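Local coordinates for protein N-alpha-acetyltransferase 35, NatC auxiliary subunit (Saccharomyces cerevisiae, PDB 6YGA) that serves as the auxiliary subunit of the NatC N-terminal acetyltransferase, which acetylates the N-terminal Met of L-A virus Gag protein, at residues Y409-N414 with E449-G454. Numbering follows the deposited sequence.
With EDO (1,2-ethanediol), chain C; EDO (1,2-ethanediol), chain D.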
loop_
_atom_site.group_PDB
_atom_site.type_symbol
_atom_site.label_atom_id
_atom_site.label_comp_id
_atom_site.label_asym_id
_atom_site.label_seq_id
_atom_site.Cartn_x
_atom_site.Cartn_y
_atom_site.Cartn_z
ATOM N N TYR B 409 -5.277 -2.423 -4.190
ATOM C CA TYR B 409 -6.144 -2.868 -5.273
ATOM C C TYR B 409 -7.080 -3.973 -4.799
ATOM O O TYR B 409 -8.293 -3.914 -5.023
ATOM C CB TYR B 409 -5.292 -3.332 -6.457
ATOM C CG TYR B 409 -6.065 -3.929 -7.612
ATOM C CD1 TYR B 409 -6.930 -3.152 -8.378
ATOM C CD2 TYR B 409 -5.912 -5.267 -7.949
ATOM C CE1 TYR B 409 -7.629 -3.701 -9.443
ATOM C CE2 TYR B 409 -6.602 -5.823 -9.008
ATOM C CZ TYR B 409 -7.457 -5.039 -9.751
ATOM O OH TYR B 409 -8.140 -5.605 -10.805
ATOM N N ARG B 410 -6.533 -4.980 -4.115
ATOM C CA ARG B 410 -7.382 -6.053 -3.607
ATOM C C ARG B 410 -8.279 -5.557 -2.481
ATOM O O ARG B 410 -9.434 -5.985 -2.366
ATOM C CB ARG B 410 -6.531 -7.230 -3.136
ATOM C CG ARG B 410 -7.352 -8.385 -2.588
ATOM C CD ARG B 410 -6.492 -9.590 -2.263
ATOM N NE ARG B 410 -7.311 -10.763 -1.976
ATOM C CZ ARG B 410 -7.729 -11.102 -0.762
ATOM N NH1 ARG B 410 -7.405 -10.356 0.288
ATOM N NH2 ARG B 410 -8.473 -12.186 -0.600
ATOM N N GLN B 411 -7.771 -4.645 -1.645
ATOM C CA GLN B 411 -8.568 -4.145 -0.530
ATOM C C GLN B 411 -9.756 -3.321 -1.007
ATOM O O GLN B 411 -10.779 -3.260 -0.318
ATOM C CB GLN B 411 -7.688 -3.325 0.412
ATOM C CG GLN B 411 -6.605 -4.151 1.086
ATOM C CD GLN B 411 -5.492 -3.311 1.681
ATOM O OE1 GLN B 411 -5.705 -2.172 2.100
ATOM N NE2 GLN B 411 -4.290 -3.875 1.718
ATOM N N GLY B 412 -9.645 -2.689 -2.177
ATOM C CA GLY B 412 -10.758 -1.916 -2.696
ATOM C C GLY B 412 -11.981 -2.759 -2.998
ATOM O O GLY B 412 -13.108 -2.256 -2.979
ATOM N N PHE B 413 -11.785 -4.050 -3.270
ATOM C CA PHE B 413 -12.918 -4.904 -3.598
ATOM C C PHE B 413 -13.740 -5.271 -2.370
ATOM O O PHE B 413 -14.923 -5.596 -2.513
ATOM C CB PHE B 413 -12.440 -6.166 -4.318
ATOM C CG PHE B 413 -11.983 -5.920 -5.730
ATOM C CD1 PHE B 413 -12.895 -5.608 -6.726
ATOM C CD2 PHE B 413 -10.642 -6.004 -6.060
ATOM C CE1 PHE B 413 -12.474 -5.382 -8.029
ATOM C CE2 PHE B 413 -10.215 -5.781 -7.357
ATOM C CZ PHE B 413 -11.129 -5.470 -8.343
ATOM N N ASN B 414 -13.146 -5.222 -1.174
ATOM C CA ASN B 414 -13.903 -5.455 0.053
ATOM C C ASN B 414 -15.117 -4.537 0.132
ATOM O O ASN B 414 -16.233 -4.980 0.429
ATOM C CB ASN B 414 -12.994 -5.255 1.267
ATOM C CG ASN B 414 -12.279 -6.523 1.676
ATOM O OD1 ASN B 414 -12.894 -7.580 1.801
ATOM N ND2 ASN B 414 -10.971 -6.425 1.893
ATOM N N GLU B 449 -12.046 -11.693 -9.325
ATOM C CA GLU B 449 -10.793 -10.944 -9.332
ATOM C C GLU B 449 -10.252 -10.759 -7.920
ATOM O O GLU B 449 -9.044 -10.879 -7.688
ATOM C CB GLU B 449 -11.004 -9.592 -10.014
ATOM C CG GLU B 449 -9.786 -8.677 -10.005
ATOM C CD GLU B 449 -8.748 -9.063 -11.042
ATOM O OE1 GLU B 449 -9.022 -9.965 -11.862
ATOM O OE2 GLU B 449 -7.660 -8.457 -11.042
ATOM N N PHE B 450 -11.136 -10.474 -6.962
ATOM C CA PHE B 450 -10.715 -10.316 -5.573
ATOM C C PHE B 450 -10.106 -11.603 -5.025
ATOM O O PHE B 450 -9.120 -11.563 -4.280
ATOM C CB PHE B 450 -11.908 -9.876 -4.724
ATOM C CG PHE B 450 -11.654 -9.909 -3.243
ATOM C CD1 PHE B 450 -10.910 -8.915 -2.632
ATOM C CD2 PHE B 450 -12.181 -10.924 -2.461
ATOM C CE1 PHE B 450 -10.685 -8.939 -1.267
ATOM C CE2 PHE B 450 -11.960 -10.955 -1.100
ATOM C CZ PHE B 450 -11.211 -9.962 -0.501
ATOM N N SER B 451 -10.675 -12.755 -5.388
ATOM C CA SER B 451 -10.197 -14.021 -4.837
ATOM C C SER B 451 -8.855 -14.417 -5.439
ATOM O O SER B 451 -7.927 -14.795 -4.715
ATOM C CB SER B 451 -11.229 -15.122 -5.073
ATOM O OG SER B 451 -12.472 -14.808 -4.471
ATOM N N LEU B 452 -8.739 -14.359 -6.770
ATOM C CA LEU B 452 -7.488 -14.743 -7.417
ATOM C C LEU B 452 -6.358 -13.790 -7.055
ATOM O O LEU B 452 -5.194 -14.200 -7.005
ATOM C CB LEU B 452 -7.673 -14.799 -8.935
ATOM C CG LEU B 452 -8.659 -15.837 -9.485
ATOM C CD1 LEU B 452 -8.795 -15.714 -10.997
ATOM C CD2 LEU B 452 -8.242 -17.250 -9.099
ATOM N N LYS B 453 -6.677 -12.521 -6.791
ATOM C CA LYS B 453 -5.640 -11.559 -6.440
ATOM C C LYS B 453 -4.927 -11.953 -5.150
ATOM O O LYS B 453 -3.760 -11.595 -4.952
ATOM C CB LYS B 453 -6.254 -10.160 -6.331
ATOM C CG LYS B 453 -5.280 -9.073 -5.929
ATOM C CD LYS B 453 -4.289 -8.766 -7.024
ATOM C CE LYS B 453 -3.241 -7.793 -6.523
ATOM N NZ LYS B 453 -2.242 -7.473 -7.574
ATOM N N GLY B 454 -5.606 -12.703 -4.276
ATOM C CA GLY B 454 -4.978 -13.169 -3.048
ATOM C C GLY B 454 -3.777 -14.066 -3.282
ATOM O O GLY B 454 -2.840 -14.078 -2.478
HETATM C C1 EDO C . -10.224 -12.943 2.939
HETATM O O1 EDO C . -9.489 -13.846 2.107
HETATM C C2 EDO C . -9.648 -11.535 2.821
HETATM O O2 EDO C . -8.311 -11.509 3.332
HETATM C C1 EDO D . -12.442 -9.069 5.880
HETATM O O1 EDO D . -11.814 -9.110 4.593
HETATM C C2 EDO D . -13.773 -9.811 5.855
HETATM O O2 EDO D . -14.671 -9.173 4.939
#
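Arg410 lays its guanidinium flat on one face of the Phe450 ring. The planes are 16° apart, and Arg410 CZ sits 4.0 Å from the ring centroid, a cation-pi stack. The same side chain donates from NE to the backbone O of Phe450 at 3.0 Å. That O is tilted out of the guanidinium plane. The Arg410 chain leaves the helix with CG anti to the backbone N and stays extended to NE, which brings the guanidinium over the ring face. Two weak bonds, from NH1 and NH2, reach a bound 1,2-ethanediol, probably from the crystallisation liquor. Across the helix pair, Phe413 CB packs on Phe450 CD1 at 3.6 Å. Tyr409 OH donates to Glu449 OE2 at 2.9 Å and meets it from above the carboxylate plane. Ring and carboxylate planes are 75° apart. The Glu449 chain bends at chi2, and its CG lies 3.9 Å from Phe413 CZ. Glu449 OE2 is also hydrogen-bonded to Tyr721 OH, its strongest polar partner. Lys453 runs its aliphatic part past Arg410, with CG 3.6 Å from Arg410 CB. Its NZ makes a salt bridge with Asp456 and a hydrogen bond with Thr406. The contact joins consecutive helices 406-429 and 433-456, whose segments run at 143°, roughly antiparallel, consistent with the TPR-repeat family of this region. Helix 465-506 packs against Ser451 and Leu452, and the loop residue Tyr721 touches Leu452 and Lys453.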